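Local coordinates for tyrosinase (Aspergillus oryzae, PDB 6JU8), which probably oxidises L-tyrosine and L-dopa to L-dopaquinone with molecular oxygen at a dinuclear copper centre, at residues Thr105-Tyr110 against Pro370-His375; Val109-Tyr114 against Trp145-Trp150. The protein carries 1 engineered substitution. All blocks are in the same frame, centred on the assembly; numbering follows the deposited sequence.

Contact 1. Residues Thr105-Tyr110 against Pro370-His375; sequences TWHRVY and PIFWLH. With CU (copper (II) ion), chain C.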
loop_
_atom_site.group_PDB
_atom_site.type_symbol
_atom_site.label_atom_id
_atom_site.label_comp_id
_atom_site.label_asym_id
_atom_site.label_seq_id
_atom_site.Cartn_x
_atom_site.Cartn_y
_atom_site.Cartn_z
ATOM N N THR A 105 -17.410 18.548 21.344
ATOM C CA THR A 105 -17.150 19.989 21.202
ATOM C C THR A 105 -15.667 20.286 21.150
ATOM O O THR A 105 -15.220 21.161 20.380
ATOM C CB THR A 105 -17.857 20.775 22.323
ATOM O OG1 THR A 105 -17.529 20.119 23.551
ATOM C CG2 THR A 105 -19.369 20.734 22.105
ATOM N N TRP A 106 -14.863 19.539 21.916
ATOM C CA TRP A 106 -13.401 19.710 21.753
ATOM C C TRP A 106 -13.026 19.461 20.309
ATOM O O TRP A 106 -12.274 20.228 19.682
ATOM C CB TRP A 106 -12.652 18.763 22.728
ATOM C CG TRP A 106 -11.176 19.067 22.693
ATOM C CD1 TRP A 106 -10.525 19.936 23.527
ATOM C CD2 TRP A 106 -10.198 18.541 21.804
ATOM N NE1 TRP A 106 -9.176 19.994 23.211
ATOM C CE2 TRP A 106 -8.966 19.141 22.148
ATOM C CE3 TRP A 106 -10.243 17.632 20.731
ATOM C CZ2 TRP A 106 -7.782 18.856 21.463
ATOM C CZ3 TRP A 106 -9.064 17.347 20.062
ATOM C CH2 TRP A 106 -7.843 17.958 20.422
ATOM N N HIS A 107 -13.532 18.357 19.726
ATOM C CA HIS A 107 -13.152 18.039 18.352
ATOM C C HIS A 107 -13.761 18.997 17.350
ATOM O O HIS A 107 -13.129 19.233 16.299
ATOM C CB HIS A 107 -13.511 16.579 18.031
ATOM C CG HIS A 107 -12.600 15.609 18.706
ATOM N ND1 HIS A 107 -12.779 15.137 20.001
ATOM C CD2 HIS A 107 -11.457 15.020 18.283
ATOM C CE1 HIS A 107 -11.794 14.294 20.313
ATOM N NE2 HIS A 107 -10.966 14.213 19.288
ATOM N N ARG A 108 -14.911 19.610 17.627
ATOM C CA ARG A 108 -15.473 20.614 16.733
ATOM C C ARG A 108 -14.476 21.749 16.570
ATOM O O ARG A 108 -14.230 22.219 15.446
ATOM C CB ARG A 108 -16.814 21.116 17.284
ATOM C CG ARG A 108 -17.392 22.277 16.449
ATOM C CD ARG A 108 -18.879 22.501 16.736
ATOM N NE ARG A 108 -19.690 21.429 16.174
ATOM C CZ ARG A 108 -20.966 21.203 16.414
ATOM N NH1 ARG A 108 -21.694 21.978 17.214
ATOM N NH2 ARG A 108 -21.556 20.157 15.832
ATOM N N VAL A 109 -13.895 22.211 17.689
ATOM C CA VAL A 109 -12.917 23.303 17.606
ATOM C C VAL A 109 -11.653 22.833 16.911
ATOM O O VAL A 109 -11.064 23.562 16.088
ATOM C CB VAL A 109 -12.609 23.863 19.008
ATOM C CG1 VAL A 109 -11.609 25.025 18.904
ATOM C CG2 VAL A 109 -13.850 24.365 19.746
ATOM N N TYR A 110 -11.192 21.615 17.189
ATOM C CA TYR A 110 -9.954 21.097 16.583
ATOM C C TYR A 110 -10.068 21.049 15.073
ATOM O O TYR A 110 -9.131 21.474 14.371
ATOM C CB TYR A 110 -9.694 19.707 17.142
ATOM C CG TYR A 110 -8.321 19.118 16.938
ATOM C CD1 TYR A 110 -7.167 19.881 16.880
ATOM C CD2 TYR A 110 -8.187 17.730 16.830
ATOM C CE1 TYR A 110 -5.915 19.307 16.715
ATOM C CE2 TYR A 110 -6.940 17.128 16.702
ATOM C CZ TYR A 110 -5.805 17.927 16.621
ATOM O OH TYR A 110 -4.589 17.293 16.488
ATOM N N PRO A 370 -3.631 11.767 7.746
ATOM C CA PRO A 370 -4.529 12.820 7.237
ATOM C C PRO A 370 -5.999 12.446 7.201
ATOM O O PRO A 370 -6.854 13.348 7.205
ATOM C CB PRO A 370 -3.978 13.061 5.810
ATOM C CG PRO A 370 -2.502 12.768 5.965
ATOM C CD PRO A 370 -2.459 11.525 6.835
ATOM N N ILE A 371 -6.366 11.156 7.128
ATOM C CA ILE A 371 -7.784 10.814 7.187
ATOM C C ILE A 371 -8.416 11.147 8.539
ATOM O O ILE A 371 -9.645 11.273 8.629
ATOM C CB ILE A 371 -8.039 9.337 6.832
ATOM C CG1 ILE A 371 -9.491 9.146 6.370
ATOM C CG2 ILE A 371 -7.640 8.411 7.969
ATOM C CD1 ILE A 371 -9.829 7.738 5.930
ATOM N N PHE A 372 -7.622 11.267 9.600
ATOM C CA PHE A 372 -8.117 11.637 10.923
ATOM C C PHE A 372 -9.099 12.799 10.818
ATOM O O PHE A 372 -10.188 12.805 11.405
ATOM C CB PHE A 372 -6.941 12.036 11.827
ATOM C CG PHE A 372 -7.370 12.580 13.167
ATOM C CD1 PHE A 372 -7.636 13.937 13.318
ATOM C CD2 PHE A 372 -7.501 11.726 14.261
ATOM C CE1 PHE A 372 -8.047 14.428 14.552
ATOM C CE2 PHE A 372 -7.886 12.202 15.489
ATOM C CZ PHE A 372 -8.147 13.563 15.619
ATOM N N TRP A 373 -8.702 13.841 10.099
ATOM C CA TRP A 373 -9.452 15.087 10.076
ATOM C C TRP A 373 -10.744 14.943 9.291
ATOM O O TRP A 373 -11.733 15.599 9.588
ATOM C CB TRP A 373 -8.549 16.152 9.442
ATOM C CG TRP A 373 -7.182 16.209 10.068
ATOM C CD1 TRP A 373 -6.048 15.566 9.639
ATOM C CD2 TRP A 373 -6.793 16.965 11.229
ATOM N NE1 TRP A 373 -4.987 15.860 10.469
ATOM C CE2 TRP A 373 -5.424 16.729 11.447
ATOM C CE3 TRP A 373 -7.478 17.829 12.110
ATOM C CZ2 TRP A 373 -4.726 17.320 12.497
ATOM C CZ3 TRP A 373 -6.779 18.414 13.160
ATOM C CH2 TRP A 373 -5.401 18.156 13.353
ATOM N N LEU A 374 -10.710 14.086 8.272
ATOM C CA LEU A 374 -11.905 13.814 7.454
ATOM C C LEU A 374 -12.919 12.984 8.214
ATOM O O LEU A 374 -14.125 13.247 8.144
ATOM C CB LEU A 374 -11.465 13.108 6.171
ATOM C CG LEU A 374 -10.376 13.788 5.345
ATOM C CD1 LEU A 374 -10.058 12.941 4.118
ATOM C CD2 LEU A 374 -10.736 15.214 4.945
ATOM N N HIS A 375 -12.411 12.031 8.986
ATOM C CA HIS A 375 -13.256 11.295 9.938
ATOM C C HIS A 375 -13.889 12.253 10.935
ATOM O O HIS A 375 -15.113 12.250 11.160
ATOM C CB HIS A 375 -12.384 10.252 10.646
ATOM C CG HIS A 375 -13.095 9.438 11.671
ATOM N ND1 HIS A 375 -14.352 8.910 11.475
ATOM C CD2 HIS A 375 -12.657 9.017 12.897
ATOM C CE1 HIS A 375 -14.669 8.217 12.565
ATOM N NE2 HIS A 375 -13.673 8.260 13.449
HETATM CU CU CU C . -9.607 12.783 19.591
HETATM O O HOH W 1 -9.929 11.350 18.342
#
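F372 and W373 reach across from helix 371-389 to H107 and Y110 of helix 103-129; the local axes pass 11.3 Å apart at 123°, a gap bridged by long aromatic side chains. F372 comes first along its segment. It leaves its backbone toward the other helix, and its phenyl rim meets that of Y110, CE1 lying 3.6 Å from Y110 CE2, with neither ring over the face of the other. Its CZ approaches the edge of the H107 imidazole at 4.5 Å from H107 CD2, close to that ring's plane. W373 follows with CG beside its backbone N (chi1 -51°), which brings the far end of the indole over the phenol of Y110: W373 CZ3 stands over the middle of one face, and W373 CH2 is 3.3 Å from Y110 CZ, the two rings inclined at 53°. W106 CH2 lies over the opposite face of Y110, offset toward the rim, so the phenol is held between two tryptophans while its OH hydrogen-bonds to L67 O. W106 also covers one face of the metal ligand, its CE3 3.5 Å above the H107 ring plane and over its centre. H107 NE2 binds copper at 2.0 Å, with H71, H98 and a water 1.9 Å from the metal completing the site in this central tyrosinase domain; H107 ND1 bonds to F103 O, which helps fix the imidazole's rotation. With no hydrogen bond between the two segments, the contact rests on ring shape and dispersion, an apolar aromatic wall beside the copper site.

Contact 2. Residues Val109-Tyr114 against Trp145-Trp150; sequences VYVTLY and WRLPYW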
loop_
_atom_site.group_PDB
_atom_site.type_symbol
_atom_site.label_atom_id
_atom_site.label_comp_id
_atom_site.label_asym_id
_atom_site.label_seq_id
_atom_site.Cartn_x
_atom_site.Cartn_y
_atom_site.Cartn_z
ATOM N N VAL A 109 -13.895 22.211 17.689
ATOM C CA VAL A 109 -12.917 23.303 17.606
ATOM C C VAL A 109 -11.653 22.833 16.911
ATOM O O VAL A 109 -11.064 23.562 16.088
ATOM C CB VAL A 109 -12.609 23.863 19.008
ATOM C CG1 VAL A 109 -11.609 25.025 18.904
ATOM C CG2 VAL A 109 -13.850 24.365 19.746
ATOM N N TYR A 110 -11.192 21.615 17.189
ATOM C CA TYR A 110 -9.954 21.097 16.583
ATOM C C TYR A 110 -10.068 21.049 15.073
ATOM O O TYR A 110 -9.131 21.474 14.371
ATOM C CB TYR A 110 -9.694 19.707 17.142
ATOM C CG TYR A 110 -8.321 19.118 16.938
ATOM C CD1 TYR A 110 -7.167 19.881 16.880
ATOM C CD2 TYR A 110 -8.187 17.730 16.830
ATOM C CE1 TYR A 110 -5.915 19.307 16.715
ATOM C CE2 TYR A 110 -6.940 17.128 16.702
ATOM C CZ TYR A 110 -5.805 17.927 16.621
ATOM O OH TYR A 110 -4.589 17.293 16.488
ATOM N N VAL A 111 -11.196 20.539 14.566
ATOM C CA VAL A 111 -11.378 20.453 13.106
ATOM C C VAL A 111 -11.411 21.855 12.491
ATOM O O VAL A 111 -10.854 22.076 11.412
ATOM C CB VAL A 111 -12.661 19.684 12.781
ATOM C CG1 VAL A 111 -13.003 19.760 11.280
ATOM C CG2 VAL A 111 -12.526 18.220 13.192
ATOM N N THR A 112 -12.025 22.813 13.181
ATOM C CA THR A 112 -12.094 24.184 12.686
ATOM C C THR A 112 -10.707 24.816 12.665
ATOM O O THR A 112 -10.369 25.562 11.736
ATOM C CB THR A 112 -13.022 25.009 13.588
ATOM O OG1 THR A 112 -14.351 24.484 13.465
ATOM C CG2 THR A 112 -13.089 26.471 13.161
ATOM N N LEU A 113 -9.861 24.539 13.648
ATOM C CA LEU A 113 -8.480 25.024 13.619
ATOM C C LEU A 113 -7.784 24.548 12.344
ATOM O O LEU A 113 -7.120 25.319 11.655
ATOM C CB LEU A 113 -7.730 24.533 14.864
ATOM C CG LEU A 113 -6.215 24.618 14.875
ATOM C CD1 LEU A 113 -5.725 26.063 14.758
ATOM C CD2 LEU A 113 -5.620 23.973 16.125
ATOM N N TYR A 114 -7.896 23.253 12.048
ATOM C CA TYR A 114 -7.227 22.675 10.875
ATOM C C TYR A 114 -7.729 23.348 9.600
ATOM O O TYR A 114 -6.938 23.740 8.747
ATOM C CB TYR A 114 -7.532 21.201 10.825
ATOM C CG TYR A 114 -6.844 20.312 9.827
ATOM C CD1 TYR A 114 -5.479 20.092 9.843
ATOM C CD2 TYR A 114 -7.606 19.630 8.875
ATOM C CE1 TYR A 114 -4.852 19.252 8.934
ATOM C CE2 TYR A 114 -6.997 18.772 7.981
ATOM C CZ TYR A 114 -5.631 18.590 8.007
ATOM O OH TYR A 114 -5.053 17.720 7.120
ATOM N N TRP A 145 -14.334 27.143 -0.294
ATOM C CA TRP A 145 -13.838 25.867 0.184
ATOM C C TRP A 145 -14.051 25.681 1.678
ATOM O O TRP A 145 -13.827 26.607 2.452
ATOM C CB TRP A 145 -12.345 25.715 -0.100
ATOM C CG TRP A 145 -11.778 24.430 0.406
ATOM C CD1 TRP A 145 -11.756 23.233 -0.269
ATOM C CD2 TRP A 145 -11.160 24.215 1.680
ATOM N NE1 TRP A 145 -11.142 22.292 0.541
ATOM C CE2 TRP A 145 -10.775 22.863 1.725
ATOM C CE3 TRP A 145 -10.893 25.044 2.787
ATOM C CZ2 TRP A 145 -10.130 22.328 2.841
ATOM C CZ3 TRP A 145 -10.260 24.509 3.890
ATOM C CH2 TRP A 145 -9.894 23.151 3.902
ATOM N N ARG A 146 -14.438 24.464 2.055
ATOM C CA ARG A 146 -14.481 24.100 3.468
ATOM C C ARG A 146 -13.914 22.684 3.570
ATOM O O ARG A 146 -13.838 21.964 2.553
ATOM C CB ARG A 146 -15.905 24.157 4.022
ATOM C CG ARG A 146 -16.466 25.584 4.103
ATOM C CD ARG A 146 -15.682 26.384 5.129
ATOM N NE ARG A 146 -16.187 27.741 5.399
ATOM C CZ ARG A 146 -15.943 28.821 4.660
ATOM N NH1 ARG A 146 -15.221 28.709 3.543
ATOM N NH2 ARG A 146 -16.427 29.997 5.021
ATOM N N LEU A 147 -13.518 22.276 4.762
ATOM C CA LEU A 147 -12.888 20.952 4.864
ATOM C C LEU A 147 -13.918 19.880 4.518
ATOM O O LEU A 147 -14.962 19.788 5.162
ATOM C CB LEU A 147 -12.397 20.730 6.303
ATOM C CG LEU A 147 -11.671 19.394 6.534
ATOM C CD1 LEU A 147 -10.306 19.391 5.835
ATOM C CD2 LEU A 147 -11.526 19.095 8.018
ATOM N N PRO A 148 -13.664 19.043 3.535
ATOM C CA PRO A 148 -14.619 17.957 3.251
ATOM C C PRO A 148 -14.696 16.918 4.357
ATOM O O PRO A 148 -13.770 16.739 5.148
ATOM C CB PRO A 148 -14.050 17.315 1.991
ATOM C CG PRO A 148 -13.149 18.358 1.399
ATOM C CD PRO A 148 -12.533 19.054 2.591
ATOM N N TYR A 149 -15.836 16.209 4.388
ATOM C CA TYR A 149 -16.022 15.125 5.356
ATOM C C TYR A 149 -15.985 13.783 4.645
ATOM O O TYR A 149 -16.416 13.650 3.491
ATOM C CB TYR A 149 -17.304 15.304 6.193
ATOM C CG TYR A 149 -18.590 15.187 5.410
ATOM C CD1 TYR A 149 -19.214 13.951 5.245
ATOM C CD2 TYR A 149 -19.180 16.316 4.854
ATOM C CE1 TYR A 149 -20.398 13.831 4.533
ATOM C CE2 TYR A 149 -20.365 16.213 4.125
ATOM C CZ TYR A 149 -20.963 14.975 3.974
ATOM O OH TYR A 149 -22.131 14.879 3.242
ATOM N N TRP A 150 -15.497 12.771 5.380
ATOM C CA TRP A 150 -15.609 11.392 4.900
ATOM C C TRP A 150 -16.860 10.736 5.462
ATOM O O TRP A 150 -16.968 10.506 6.670
ATOM C CB TRP A 150 -14.376 10.594 5.317
ATOM C CG TRP A 150 -14.517 9.117 5.068
ATOM C CD1 TRP A 150 -15.024 8.511 3.958
ATOM C CD2 TRP A 150 -14.121 8.084 5.986
ATOM N NE1 TRP A 150 -14.981 7.144 4.133
ATOM C CE2 TRP A 150 -14.439 6.858 5.360
ATOM C CE3 TRP A 150 -13.561 8.078 7.267
ATOM C CZ2 TRP A 150 -14.199 5.624 5.968
ATOM C CZ3 TRP A 150 -13.328 6.852 7.874
ATOM C CH2 TRP A 150 -13.651 5.645 7.226
#
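V111 on helix 103-129 and L147 in the irregular chain that follows helix 135-144 bring their CA atoms to 8.4 Å, the closest backbone approach here, with L147 in a polyproline-like conformation and W145 the first residue to leave helical angles. L147 points toward the helix and sets CG anti to its backbone N (chi1 -178°), spreading both methyls against it. The CD2 branch meets V111 CG1 at 3.6 Å, and L147 CD2 is also 4.0 Å from Y114 CD2. The CD1 branch lies 4.0 Å from Y114 CE2, approaching that ring obliquely. The side chains of L147 and Y114 cross at about a right angle, and the two methyls touch the neighbouring ring carbons CD2 and CE2. In the tyrosinase family a four-helix bundle holds the dinuclear copper site, and helices 103-129 and 371-389 belong to it here; V111 touches H376, a copper ligand on the latter, while L147 packs against V111 and Y114 of the former and touches F46 of helix 41-55. Y114 stacks in turn on W373 and touches L50. No hydrogen bond crosses between the two segments; the polar groups named next have partners elsewhere. L147 N lies 3.8 Å above one face of the W145 indole, offset toward the rim, and donates to E115 OE1 on the same long helix as V111. R146 NH1 donates to W145 O at 2.7 Å in a fairly straight bond (159° at the hydrogen). That oxygen lies nearly in the guanidinium plane, whereas NH1 stands well above the carbonyl plane. The same NH1 also bonds to K143 O, and R146 NE to N436 O.

How the contacts relate
Both contacts are buried, their centres about 7 Å apart, and both use helix 103-129, sharing V109 and Y110. Contact 1 lies nearer the middle of the chain and pairs two helices of the copper-holding bundle through aromatic rings beside the metal; contact 2, one turn further along, sets the same helix against a loop through aliphatic methyls and a single phenol, with a bound copper about 9 Å from the nearest side-chain atom of V111. Their second segments join directly: W150 N is 3.1 Å from L374 O in a probable hydrogen bond, and L374 CD2 rests by P148 O. W373 links the contacts further by meeting a tyrosine of each.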